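Local atomic coordinates of 378aa long hypothetical citrate synthase (PDB entry 1VGM), a protein that belongs to the citrate synthase family and folds as a mostly helical subunit that pairs with a second copy of itself. Residues 72-77 against 145-150; 95-100 against 130-135; 102-107 against 202-207; 134-139 against 328-333. One frame throughout, in Å; residues are numbered along the deposited sequence.

Contacts 2 and 3 are buried, contact 3 at the subunit interface, whereas contacts 1 and 4 are partly buried, contact 1 between two loops. Helix 93-108 takes part in contacts 2 and 3, and helix 117-139 in contacts 2 and 4, which share Asn134 and Ile135. Their chemistry follows their place. Contact 2 is mainly aliphatic and thioether packing; contact 3 combines a close alanine-tyrosine fit with a capped helix start beside the second subunit. In contact 4 a lysine lies across a tyrosine ring, and in contact 1 a proline lies on a phenylalanine. Contact 1 is tied to helix 117-139 through hydrogen bonds that Thr130 gives to Phe74 O and Lys145 N gives to Asn134.

Contact 1 (72-77 against 145-150); sequences ESFEVP and KIPEPS
Phe74 projects against Ile146 and Pro147, and its side chain carries most of the contact between loops 72-77 and 145-150. Its CB lies 3.5 Å from Pro147 O and 4.1 Å from Ile146 CG2. CG stands anti to the carbonyl carbon (chi1 -78°), which turns a face of the ring to the proline. CD1 stays near the same carbonyl, 3.5 Å from Pro147 O, while CD2 meets Pro147 CB at 3.7 Å. That CB sits almost centrally over one ring face, 3.7 Å from the centroid of the Phe74 ring and 14° off its normal, a CH-pi contact. In this mostly helical citrate synthase fold, segment 72-77 links helix 60-71 to helix 78-84, and segment 145-150 leads from helix 117-139 toward helix 153-162, so the ring lies where two interhelical connections meet. Farther out, CE1 of Phe74 approaches Glu148 O to 3.9 Å, and the Phe74 side chain also touches Ser156 of helix 153-162. The backbone of the phenylalanine is held as well: Phe74 O accepts a hydrogen bond from Thr130 of helix 117-139 and packs 3.7 Å from Ile146 CG2, while Lys127 NZ bonds the flanking carbonyls of Ser73 and Glu75.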
loop_
_atom_site.group_PDB
_atom_site.type_symbol
_atom_site.label_atom_id
_atom_site.label_comp_id
_atom_site.label_asym_id
_atom_site.label_seq_id
_atom_site.Cartn_x
_atom_site.Cartn_y
_atom_site.Cartn_z
ATOM N N GLU A 72 -7.074 4.865 -26.426
ATOM C CA GLU A 72 -5.735 4.488 -26.859
ATOM C C GLU A 72 -4.901 3.873 -25.733
ATOM O O GLU A 72 -3.716 3.617 -25.915
ATOM C CB GLU A 72 -4.998 5.703 -27.447
ATOM C CG GLU A 72 -4.507 6.707 -26.413
ATOM C CD GLU A 72 -4.001 8.003 -27.042
ATOM O OE1 GLU A 72 -3.705 8.961 -26.297
ATOM O OE2 GLU A 72 -3.898 8.064 -28.282
ATOM N N SER A 73 -5.511 3.632 -24.574
ATOM C CA SER A 73 -4.731 3.271 -23.394
ATOM C C SER A 73 -5.119 1.952 -22.714
ATOM O O SER A 73 -4.737 1.720 -21.565
ATOM C CB SER A 73 -4.797 4.399 -22.367
ATOM O OG SER A 73 -4.302 5.609 -22.904
ATOM N N PHE A 74 -5.858 1.087 -23.408
ATOM C CA PHE A 74 -6.360 -0.153 -22.798
ATOM C C PHE A 74 -5.306 -1.258 -22.712
ATOM O O PHE A 74 -5.403 -2.161 -21.877
ATOM C CB PHE A 74 -7.576 -0.677 -23.575
ATOM C CG PHE A 74 -8.854 0.053 -23.265
ATOM C CD1 PHE A 74 -9.639 0.567 -24.295
ATOM C CD2 PHE A 74 -9.287 0.214 -21.946
ATOM C CE1 PHE A 74 -10.833 1.244 -24.023
ATOM C CE2 PHE A 74 -10.476 0.891 -21.659
ATOM C CZ PHE A 74 -11.256 1.401 -22.700
ATOM N N GLU A 75 -4.303 -1.190 -23.582
ATOM C CA GLU A 75 -3.216 -2.166 -23.586
ATOM C C GLU A 75 -2.521 -2.212 -22.226
ATOM O O GLU A 75 -2.341 -1.180 -21.583
ATOM C CB GLU A 75 -2.189 -1.796 -24.660
ATOM C CG GLU A 75 -1.977 -0.288 -24.794
ATOM C CD GLU A 75 -0.555 0.085 -25.188
ATOM O OE1 GLU A 75 -0.063 -0.450 -26.210
ATOM O OE2 GLU A 75 0.065 0.912 -24.479
ATOM N N VAL A 76 -2.116 -3.404 -21.803
ATOM C CA VAL A 76 -1.214 -3.545 -20.661
ATOM C C VAL A 76 -0.015 -4.417 -21.030
ATOM O O VAL A 76 -0.063 -5.176 -21.999
ATOM C CB VAL A 76 -1.927 -4.206 -19.457
ATOM C CG1 VAL A 76 -3.008 -3.286 -18.913
ATOM C CG2 VAL A 76 -2.520 -5.542 -19.887
ATOM N N PRO A 77 1.077 -4.322 -20.257
ATOM C CA PRO A 77 2.232 -5.194 -20.503
ATOM C C PRO A 77 1.784 -6.643 -20.490
ATOM O O PRO A 77 0.851 -7.001 -19.764
ATOM C CB PRO A 77 3.176 -4.882 -19.342
ATOM C CG PRO A 77 2.794 -3.492 -18.914
ATOM C CD PRO A 77 1.304 -3.420 -19.114
ATOM N N LYS A 145 -8.980 -10.961 -22.805
ATOM C CA LYS A 145 -9.481 -10.070 -23.834
ATOM C C LYS A 145 -9.253 -8.613 -23.445
ATOM O O LYS A 145 -9.703 -8.166 -22.387
ATOM C CB LYS A 145 -10.971 -10.321 -24.060
ATOM C CG LYS A 145 -11.579 -9.439 -25.132
ATOM C CD LYS A 145 -13.046 -9.751 -25.334
ATOM C CE LYS A 145 -13.234 -10.960 -26.248
ATOM N NZ LYS A 145 -12.998 -12.256 -25.540
ATOM N N ILE A 146 -8.548 -7.880 -24.300
ATOM C CA ILE A 146 -8.290 -6.465 -24.055
ATOM C C ILE A 146 -9.475 -5.618 -24.508
ATOM O O ILE A 146 -10.029 -5.834 -25.584
ATOM C CB ILE A 146 -7.018 -5.995 -24.792
ATOM C CG1 ILE A 146 -5.852 -6.946 -24.487
ATOM C CG2 ILE A 146 -6.657 -4.576 -24.362
ATOM C CD1 ILE A 146 -5.499 -7.051 -23.003
ATOM N N PRO A 147 -9.895 -4.650 -23.676
ATOM C CA PRO A 147 -10.979 -3.750 -24.085
ATOM C C PRO A 147 -10.661 -2.985 -25.376
ATOM O O PRO A 147 -9.506 -2.646 -25.653
ATOM C CB PRO A 147 -11.134 -2.814 -22.888
ATOM C CG PRO A 147 -10.635 -3.610 -21.727
ATOM C CD PRO A 147 -9.487 -4.413 -22.281
ATOM N N GLU A 148 -11.701 -2.702 -26.151
ATOM C CA GLU A 148 -11.539 -2.010 -27.417
ATOM C C GLU A 148 -12.250 -0.671 -27.405
ATOM O O GLU A 148 -13.199 -0.463 -26.650
ATOM C CB GLU A 148 -12.087 -2.862 -28.546
ATOM C CG GLU A 148 -11.303 -4.129 -28.765
ATOM C CD GLU A 148 -11.088 -4.411 -30.229
ATOM O OE1 GLU A 148 -11.983 -5.020 -30.854
ATOM O OE2 GLU A 148 -10.023 -4.013 -30.750
ATOM N N PRO A 149 -11.791 0.265 -28.251
ATOM C CA PRO A 149 -12.495 1.537 -28.401
ATOM C C PRO A 149 -13.968 1.282 -28.680
ATOM O O PRO A 149 -14.320 0.321 -29.365
ATOM C CB PRO A 149 -11.795 2.198 -29.584
ATOM C CG PRO A 149 -10.418 1.600 -29.567
ATOM C CD PRO A 149 -10.626 0.170 -29.148
ATOM N N SER A 150 -14.825 2.136 -28.133
ATOM C CA SER A 150 -16.256 2.063 -28.400
ATOM C C SER A 150 -16.851 3.399 -28.004
ATOM O O SER A 150 -16.120 4.315 -27.634
ATOM C CB SER A 150 -16.895 0.937 -27.581
ATOM O OG SER A 150 -17.069 1.313 -26.225
#

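Contact 2 (95-100 against 130-135); sequences GMMETA and TITANI
Met97 and Ile131 mark one of the close approaches of two helices, their CA atoms 6.9 Å apart. Segments 95-100 and 130-135 run roughly antiparallel, at 139° between their N-to-C directions, with the axes 10.2 Å apart at closest. Ile135 sets its CD1 methyl against the start of Met96 and Met97, 3.9 Å from Met96 CB and 3.6 Å from Met97 N. Its other branch, CG2, meets the sulfur and terminal methyl of Met96, the two side chains running alongside each other in opposite directions. Met97 has CG anti to its backbone N (chi1 -166°) and extends toward helix 117-139, where CG packs 4.1 Å from Ile131 CG2. A bend at chi3 then carries Met97 CE to 3.7 Å from Thr132 OG1, a hydroxyl that is hydrogen-bonded to Thr128 O one turn back. At the other end Ala100 CB rests against both methyls of Ile131, 3.8 Å from Ile131 CD1. This helix pair is covered by further helices: Met97 touches Leu211 of helix 203-214, Thr132 rests on Phe157 of helix 153-162, and Thr99 packs against Gly102 of the second subunit.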
loop_
_atom_site.group_PDB
_atom_site.type_symbol
_atom_site.label_atom_id
_atom_site.label_comp_id
_atom_site.label_asym_id
_atom_site.label_seq_id
_atom_site.Cartn_x
_atom_site.Cartn_y
_atom_site.Cartn_z
ATOM N N GLY A 95 -6.527 -9.174 -4.400
ATOM C CA GLY A 95 -5.197 -9.760 -4.502
ATOM C C GLY A 95 -4.641 -9.715 -5.916
ATOM O O GLY A 95 -3.506 -9.290 -6.155
ATOM N N MET A 96 -5.446 -10.156 -6.872
ATOM C CA MET A 96 -4.989 -10.184 -8.247
ATOM C C MET A 96 -4.790 -8.769 -8.788
ATOM O O MET A 96 -3.847 -8.499 -9.535
ATOM C CB MET A 96 -5.981 -10.979 -9.096
ATOM C CG MET A 96 -5.960 -12.483 -8.777
ATOM S SD MET A 96 -7.308 -13.413 -9.513
ATOM C CE MET A 96 -6.884 -13.292 -11.252
ATOM N N MET A 97 -5.664 -7.858 -8.386
ATOM C CA MET A 97 -5.582 -6.490 -8.869
ATOM C C MET A 97 -4.360 -5.771 -8.313
ATOM O O MET A 97 -3.664 -5.070 -9.050
ATOM C CB MET A 97 -6.851 -5.719 -8.501
ATOM C CG MET A 97 -6.999 -4.409 -9.256
ATOM S SD MET A 97 -8.574 -3.594 -8.947
ATOM C CE MET A 97 -9.710 -4.901 -9.305
ATOM N N GLU A 98 -4.092 -5.937 -7.020
ATOM C CA GLU A 98 -2.941 -5.271 -6.414
ATOM C C GLU A 98 -1.650 -5.784 -7.032
ATOM O O GLU A 98 -0.696 -5.026 -7.215
ATOM C CB GLU A 98 -2.929 -5.468 -4.888
ATOM C CG GLU A 98 -2.505 -6.837 -4.391
ATOM C CD GLU A 98 -2.507 -6.926 -2.865
ATOM O OE1 GLU A 98 -2.512 -8.054 -2.338
ATOM O OE2 GLU A 98 -2.501 -5.875 -2.191
ATOM N N THR A 99 -1.638 -7.065 -7.386
ATOM C CA THR A 99 -0.503 -7.653 -8.090
ATOM C C THR A 99 -0.329 -7.046 -9.477
ATOM O O THR A 99 0.773 -6.662 -9.849
ATOM C CB THR A 99 -0.660 -9.181 -8.260
ATOM O OG1 THR A 99 -0.834 -9.795 -6.977
ATOM C CG2 THR A 99 0.583 -9.761 -8.929
ATOM N N ALA A 100 -1.420 -6.970 -10.237
ATOM C CA ALA A 100 -1.378 -6.375 -11.570
ATOM C C ALA A 100 -0.826 -4.956 -11.521
ATOM O O ALA A 100 -0.002 -4.576 -12.354
ATOM C CB ALA A 100 -2.775 -6.375 -12.199
ATOM N N THR A 130 -9.212 -2.849 -18.116
ATOM C CA THR A 130 -8.597 -4.013 -18.737
ATOM C C THR A 130 -8.285 -5.050 -17.658
ATOM O O THR A 130 -8.619 -6.228 -17.791
ATOM C CB THR A 130 -7.300 -3.613 -19.473
ATOM O OG1 THR A 130 -7.606 -2.617 -20.459
ATOM C CG2 THR A 130 -6.657 -4.826 -20.149
ATOM N N ILE A 131 -7.656 -4.605 -16.580
ATOM C CA ILE A 131 -7.283 -5.517 -15.504
ATOM C C ILE A 131 -8.507 -6.160 -14.841
ATOM O O ILE A 131 -8.518 -7.358 -14.590
ATOM C CB ILE A 131 -6.428 -4.787 -14.441
ATOM C CG1 ILE A 131 -5.006 -4.613 -14.979
ATOM C CG2 ILE A 131 -6.404 -5.571 -13.135
ATOM C CD1 ILE A 131 -4.220 -3.520 -14.274
ATOM N N THR A 132 -9.538 -5.370 -14.566
ATOM C CA THR A 132 -10.709 -5.887 -13.867
ATOM C C THR A 132 -11.461 -6.882 -14.761
ATOM O O THR A 132 -11.938 -7.916 -14.288
ATOM C CB THR A 132 -11.669 -4.734 -13.463
ATOM O OG1 THR A 132 -10.984 -3.812 -12.602
ATOM C CG2 THR A 132 -12.885 -5.282 -12.741
ATOM N N ALA A 133 -11.563 -6.568 -16.050
ATOM C CA ALA A 133 -12.193 -7.465 -17.009
ATOM C C ALA A 133 -11.478 -8.807 -17.056
ATOM O O ALA A 133 -12.117 -9.865 -17.100
ATOM C CB ALA A 133 -12.199 -6.833 -18.394
ATOM N N ASN A 134 -10.153 -8.777 -17.040
ATOM C CA ASN A 134 -9.393 -10.003 -17.249
ATOM C C ASN A 134 -9.226 -10.813 -15.969
ATOM O O ASN A 134 -8.995 -12.028 -16.010
ATOM C CB ASN A 134 -8.026 -9.676 -17.846
ATOM C CG ASN A 134 -8.074 -9.543 -19.350
ATOM O OD1 ASN A 134 -8.113 -10.540 -20.069
ATOM N ND2 ASN A 134 -8.085 -8.308 -19.836
ATOM N N ILE A 135 -9.355 -10.141 -14.830
ATOM C CA ILE A 135 -9.454 -10.848 -13.563
ATOM C C ILE A 135 -10.690 -11.733 -13.549
ATOM O O ILE A 135 -10.601 -12.911 -13.210
ATOM C CB ILE A 135 -9.525 -9.872 -12.360
ATOM C CG1 ILE A 135 -8.168 -9.189 -12.176
ATOM C CG2 ILE A 135 -9.922 -10.641 -11.092
ATOM C CD1 ILE A 135 -8.105 -8.256 -10.993
#

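Contact 3 (102-107 against 202-207); sequences GILASI and DMYSCI
Ala105 and Tyr204 bring segments 102-107 and 203-207 together nearly antiparallel (164° between directions), their CA atoms only 4.8 Å apart and the helix axes 8.0 Å apart. The small alanine makes this closeness possible: Ala105 CB lies 3.6 Å from Tyr204 CB and is also pushed tightly against polar atoms, 3.1 Å from Ser205 OG and 3.3 Å from Asp202 OD2. Leu104 comes over one face of the tyrosine, CB standing 3.9 Å from the centroid of the Tyr204 ring and displaced toward its rim. The CD1 methyl of Leu104 extends outward past the rim, 3.5 Å from Tyr204 CE2. Asp202 is the N-cap of helix 203-214. Its CG sits between the backbone N and the carbonyl carbon (chi1 72°), which turns the carboxylate back over the helix start, and OD2 of Asp202 accepts from Ser205 N at 3.0 Å, the donor approaching from above the carboxylate plane. This capped end belongs to the subunit interface: Asp202 OD1 forms a salt bridge with Lys215 of the second subunit, and Ser205 OG a hydrogen bond with Glu98 of that subunit. Helix 117-139 packs alongside, Ile131 touching Leu104 and Lys127 touching Tyr204.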
loop_
_atom_site.group_PDB
_atom_site.type_symbol
_atom_site.label_atom_id
_atom_site.label_comp_id
_atom_site.label_asym_id
_atom_site.label_seq_id
_atom_site.Cartn_x
_atom_site.Cartn_y
_atom_site.Cartn_z
ATOM N N GLY A 102 1.143 -3.697 -9.377
ATOM C CA GLY A 102 2.555 -3.764 -9.053
ATOM C C GLY A 102 3.379 -3.958 -10.304
ATOM O O GLY A 102 4.430 -3.329 -10.476
ATOM N N ILE A 103 2.888 -4.808 -11.201
ATOM C CA ILE A 103 3.523 -4.982 -12.500
ATOM C C ILE A 103 3.496 -3.718 -13.370
ATOM O O ILE A 103 4.495 -3.395 -14.015
ATOM C CB ILE A 103 2.879 -6.159 -13.266
ATOM C CG1 ILE A 103 3.230 -7.470 -12.556
ATOM C CG2 ILE A 103 3.366 -6.182 -14.713
ATOM C CD1 ILE A 103 2.448 -8.668 -13.038
ATOM N N LEU A 104 2.374 -2.998 -13.381
ATOM C CA LEU A 104 2.295 -1.743 -14.127
ATOM C C LEU A 104 3.279 -0.707 -13.574
ATOM O O LEU A 104 3.980 -0.037 -14.333
ATOM C CB LEU A 104 0.865 -1.173 -14.091
ATOM C CG LEU A 104 -0.260 -1.990 -14.748
ATOM C CD1 LEU A 104 -1.582 -1.254 -14.625
ATOM C CD2 LEU A 104 0.055 -2.240 -16.208
ATOM N N ALA A 105 3.335 -0.583 -12.252
ATOM C CA ALA A 105 4.301 0.302 -11.603
ATOM C C ALA A 105 5.740 -0.048 -11.977
ATOM O O ALA A 105 6.555 0.841 -12.212
ATOM C CB ALA A 105 4.133 0.248 -10.082
ATOM N N SER A 106 6.056 -1.337 -12.029
ATOM C CA SER A 106 7.408 -1.772 -12.369
ATOM C C SER A 106 7.787 -1.441 -13.812
ATOM O O SER A 106 8.925 -1.053 -14.098
ATOM C CB SER A 106 7.554 -3.279 -12.139
ATOM O OG SER A 106 7.640 -3.580 -10.758
ATOM N N ILE A 107 6.834 -1.603 -14.722
ATOM C CA ILE A 107 7.150 -1.539 -16.138
ATOM C C ILE A 107 6.997 -0.125 -16.683
ATOM O O ILE A 107 7.860 0.349 -17.419
ATOM C CB ILE A 107 6.273 -2.515 -16.944
ATOM C CG1 ILE A 107 6.636 -3.952 -16.559
ATOM C CG2 ILE A 107 6.484 -2.304 -18.448
ATOM C CD1 ILE A 107 5.835 -5.009 -17.263
ATOM N N ASP A 202 5.380 6.125 -7.338
ATOM C CA ASP A 202 4.759 6.325 -8.644
ATOM C C ASP A 202 3.257 6.074 -8.545
ATOM O O ASP A 202 2.797 5.361 -7.648
ATOM C CB ASP A 202 5.383 5.382 -9.680
ATOM C CG ASP A 202 4.967 3.934 -9.480
ATOM O OD1 ASP A 202 5.662 3.196 -8.739
ATOM O OD2 ASP A 202 3.942 3.536 -10.070
ATOM N N MET A 203 2.494 6.662 -9.460
ATOM C CA MET A 203 1.039 6.667 -9.348
ATOM C C MET A 203 0.477 5.239 -9.245
ATOM O O MET A 203 -0.462 4.976 -8.480
ATOM C CB MET A 203 0.425 7.392 -10.556
ATOM C CG MET A 203 -0.598 8.449 -10.182
ATOM S SD MET A 203 -1.336 9.353 -11.563
ATOM C CE MET A 203 -0.598 10.974 -11.323
ATOM N N TYR A 204 1.049 4.314 -10.012
ATOM C CA TYR A 204 0.554 2.940 -10.018
ATOM C C TYR A 204 0.755 2.269 -8.661
ATOM O O TYR A 204 -0.114 1.543 -8.186
ATOM C CB TYR A 204 1.261 2.118 -11.097
ATOM C CG TYR A 204 0.766 2.396 -12.491
ATOM C CD1 TYR A 204 1.511 3.180 -13.367
ATOM C CD2 TYR A 204 -0.450 1.876 -12.937
ATOM C CE1 TYR A 204 1.060 3.443 -14.658
ATOM C CE2 TYR A 204 -0.911 2.134 -14.229
ATOM C CZ TYR A 204 -0.150 2.917 -15.082
ATOM O OH TYR A 204 -0.597 3.173 -16.355
ATOM N N SER A 205 1.907 2.511 -8.045
ATOM C CA SER A 205 2.172 1.988 -6.712
ATOM C C SER A 205 1.301 2.658 -5.641
ATOM O O SER A 205 1.017 2.052 -4.613
ATOM C CB SER A 205 3.652 2.164 -6.365
ATOM O OG SER A 205 4.476 1.471 -7.291
ATOM N N CYS A 206 0.871 3.895 -5.875
ATOM C CA CYS A 206 -0.071 4.534 -4.956
ATOM C C CYS A 206 -1.418 3.834 -5.001
ATOM O O CYS A 206 -2.102 3.712 -3.985
ATOM C CB CYS A 206 -0.262 6.010 -5.303
ATOM S SG CYS A 206 1.214 7.004 -5.060
ATOM N N ILE A 207 -1.793 3.365 -6.187
ATOM C CA ILE A 207 -2.979 2.540 -6.313
ATOM C C ILE A 207 -2.755 1.153 -5.729
ATOM O O ILE A 207 -3.639 0.599 -5.074
ATOM C CB ILE A 207 -3.415 2.415 -7.789
ATOM C CG1 ILE A 207 -3.737 3.801 -8.354
ATOM C CG2 ILE A 207 -4.664 1.559 -7.887
ATOM C CD1 ILE A 207 -4.658 4.623 -7.460
#

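Contact 4 (134-139 against 328-333); sequences NIYRAK and IYMFTS
Tyr329 and Lys139 meet through torsions that aim each toward the other. CG of Tyr329 stands between its backbone N and carbonyl carbon (chi1 68°), swinging the ring out to helix 117-139, and the lysine chain bends at chi3 (69°) and again at chi4, folding its end across the ring. The two run past each other in opposite senses. Lys139 CB lies 3.6 Å from Tyr329 OH, and farther along CD comes 3.4 Å from Tyr329 CE1. CE then sits over the face, 3.6 Å from the centroid of the Tyr329 ring, in a CH-pi contact. Beyond it NZ of Lys139 is 4.9 Å from that centroid and 11° off the ring normal, a cation-pi interaction. The ammonium is gripped mainly by the carbonyls of Arg89 and Cys91, to which it is hydrogen-bonded, and these bonds probably help to hold the end of the chain over the ring. Tyr329 OH is fixed in turn by a hydrogen bond with Glu140 and touches Tyr136 CD1 at 3.7 Å, the two side chains crossing at about a right angle. Met330, folded at chi2 and chi3, brings SD to 3.9 Å from Tyr136 CA, and the same sulfur lies 4.3 Å from Ile135 CG2. The contact thus joins the C-terminal end of helix 117-139 to the 3-10 turn that leads into helix 331-353. Helix 93-108 closes one flank, where Ala93 and Met97 touch both Ile135 and Ser333, while Ile328 and Phe331 pack against helix 222-233.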
loop_
_atom_site.group_PDB
_atom_site.type_symbol
_atom_site.label_atom_id
_atom_site.label_comp_id
_atom_site.label_asym_id
_atom_site.label_seq_id
_atom_site.Cartn_x
_atom_site.Cartn_y
_atom_site.Cartn_z
ATOM N N ASN A 134 -10.153 -8.777 -17.040
ATOM C CA ASN A 134 -9.393 -10.003 -17.249
ATOM C C ASN A 134 -9.226 -10.813 -15.969
ATOM O O ASN A 134 -8.995 -12.028 -16.010
ATOM C CB ASN A 134 -8.026 -9.676 -17.846
ATOM C CG ASN A 134 -8.074 -9.543 -19.350
ATOM O OD1 ASN A 134 -8.113 -10.540 -20.069
ATOM N ND2 ASN A 134 -8.085 -8.308 -19.836
ATOM N N ILE A 135 -9.355 -10.141 -14.830
ATOM C CA ILE A 135 -9.454 -10.848 -13.563
ATOM C C ILE A 135 -10.690 -11.733 -13.549
ATOM O O ILE A 135 -10.601 -12.911 -13.210
ATOM C CB ILE A 135 -9.525 -9.872 -12.360
ATOM C CG1 ILE A 135 -8.168 -9.189 -12.176
ATOM C CG2 ILE A 135 -9.922 -10.641 -11.092
ATOM C CD1 ILE A 135 -8.105 -8.256 -10.993
ATOM N N TYR A 136 -11.841 -11.173 -13.916
ATOM C CA TYR A 136 -13.037 -11.994 -14.103
ATOM C C TYR A 136 -12.744 -13.175 -15.026
ATOM O O TYR A 136 -13.086 -14.318 -14.720
ATOM C CB TYR A 136 -14.188 -11.165 -14.685
ATOM C CG TYR A 136 -15.333 -11.999 -15.216
ATOM C CD1 TYR A 136 -16.150 -12.733 -14.354
ATOM C CD2 TYR A 136 -15.582 -12.074 -16.588
ATOM C CE1 TYR A 136 -17.187 -13.528 -14.846
ATOM C CE2 TYR A 136 -16.615 -12.859 -17.093
ATOM C CZ TYR A 136 -17.410 -13.584 -16.217
ATOM O OH TYR A 136 -18.411 -14.368 -16.731
ATOM N N ARG A 137 -12.110 -12.898 -16.158
ATOM C CA ARG A 137 -11.906 -13.932 -17.157
ATOM C C ARG A 137 -10.988 -15.037 -16.640
ATOM O O ARG A 137 -11.284 -16.221 -16.808
ATOM C CB ARG A 137 -11.338 -13.317 -18.433
ATOM C CG ARG A 137 -12.407 -12.666 -19.292
ATOM C CD ARG A 137 -11.821 -11.933 -20.477
ATOM N NE ARG A 137 -12.864 -11.605 -21.437
ATOM C CZ ARG A 137 -13.439 -12.477 -22.259
ATOM N NH1 ARG A 137 -12.947 -13.699 -22.399
ATOM N NH2 ARG A 137 -14.513 -12.120 -22.942
ATOM N N ALA A 138 -9.885 -14.649 -16.003
ATOM C CA ALA A 138 -8.966 -15.608 -15.400
ATOM C C ALA A 138 -9.651 -16.514 -14.377
ATOM O O ALA A 138 -9.416 -17.721 -14.351
ATOM C CB ALA A 138 -7.803 -14.870 -14.744
ATOM N N LYS A 139 -10.495 -15.940 -13.528
ATOM C CA LYS A 139 -11.107 -16.724 -12.458
ATOM C C LYS A 139 -12.136 -17.697 -13.008
ATOM O O LYS A 139 -12.445 -18.701 -12.366
ATOM C CB LYS A 139 -11.770 -15.812 -11.423
ATOM C CG LYS A 139 -10.778 -15.107 -10.504
ATOM C CD LYS A 139 -11.486 -14.304 -9.419
ATOM C CE LYS A 139 -12.182 -15.220 -8.421
ATOM N NZ LYS A 139 -11.229 -16.118 -7.693
ATOM N N ILE A 328 -20.515 -12.621 -7.449
ATOM C CA ILE A 328 -20.396 -11.919 -6.177
ATOM C C ILE A 328 -18.940 -11.557 -5.892
ATOM O O ILE A 328 -18.650 -10.475 -5.370
ATOM C CB ILE A 328 -20.946 -12.797 -5.025
ATOM C CG1 ILE A 328 -22.467 -12.945 -5.180
ATOM C CG2 ILE A 328 -20.589 -12.193 -3.669
ATOM C CD1 ILE A 328 -23.117 -13.902 -4.184
ATOM N N TYR A 329 -18.027 -12.459 -6.245
ATOM C CA TYR A 329 -16.614 -12.253 -5.955
ATOM C C TYR A 329 -16.012 -11.084 -6.733
ATOM O O TYR A 329 -14.846 -10.749 -6.537
ATOM C CB TYR A 329 -15.811 -13.532 -6.239
ATOM C CG TYR A 329 -15.707 -13.939 -7.704
ATOM C CD1 TYR A 329 -14.941 -13.199 -8.608
ATOM C CD2 TYR A 329 -16.339 -15.096 -8.173
ATOM C CE1 TYR A 329 -14.804 -13.595 -9.932
ATOM C CE2 TYR A 329 -16.208 -15.501 -9.505
ATOM C CZ TYR A 329 -15.438 -14.739 -10.377
ATOM O OH TYR A 329 -15.314 -15.113 -11.696
ATOM N N MET A 330 -16.801 -10.464 -7.610
ATOM C CA MET A 330 -16.316 -9.295 -8.346
ATOM C C MET A 330 -16.798 -7.961 -7.753
ATOM O O MET A 330 -16.349 -6.891 -8.168
ATOM C CB MET A 330 -16.728 -9.380 -9.817
ATOM C CG MET A 330 -16.000 -10.459 -10.633
ATOM S SD MET A 330 -14.218 -10.203 -10.802
ATOM C CE MET A 330 -14.143 -8.565 -11.502
ATOM N N PHE A 331 -17.707 -8.014 -6.789
ATOM C CA PHE A 331 -18.386 -6.796 -6.369
ATOM C C PHE A 331 -17.400 -5.727 -5.889
ATOM O O PHE A 331 -17.465 -4.579 -6.325
ATOM C CB PHE A 331 -19.411 -7.107 -5.275
ATOM C CG PHE A 331 -20.660 -7.783 -5.783
ATOM C CD1 PHE A 331 -20.754 -8.200 -7.103
ATOM C CD2 PHE A 331 -21.722 -8.050 -4.924
ATOM C CE1 PHE A 331 -21.887 -8.866 -7.566
ATOM C CE2 PHE A 331 -22.858 -8.717 -5.380
ATOM C CZ PHE A 331 -22.936 -9.130 -6.707
ATOM N N THR A 332 -16.471 -6.099 -5.015
ATOM C CA THR A 332 -15.511 -5.124 -4.507
ATOM C C THR A 332 -14.536 -4.612 -5.565
ATOM O O THR A 332 -14.087 -3.466 -5.498
ATOM C CB THR A 332 -14.720 -5.694 -3.310
ATOM O OG1 THR A 332 -15.608 -5.817 -2.189
ATOM C CG2 THR A 332 -13.563 -4.764 -2.926
ATOM N N SER A 333 -14.217 -5.451 -6.545
ATOM C CA SER A 333 -13.377 -5.017 -7.661
ATOM C C SER A 333 -14.072 -3.920 -8.468
ATOM O O SER A 333 -13.429 -3.001 -8.977
ATOM C CB SER A 333 -13.062 -6.196 -8.588
ATOM O OG SER A 333 -12.301 -7.183 -7.918
#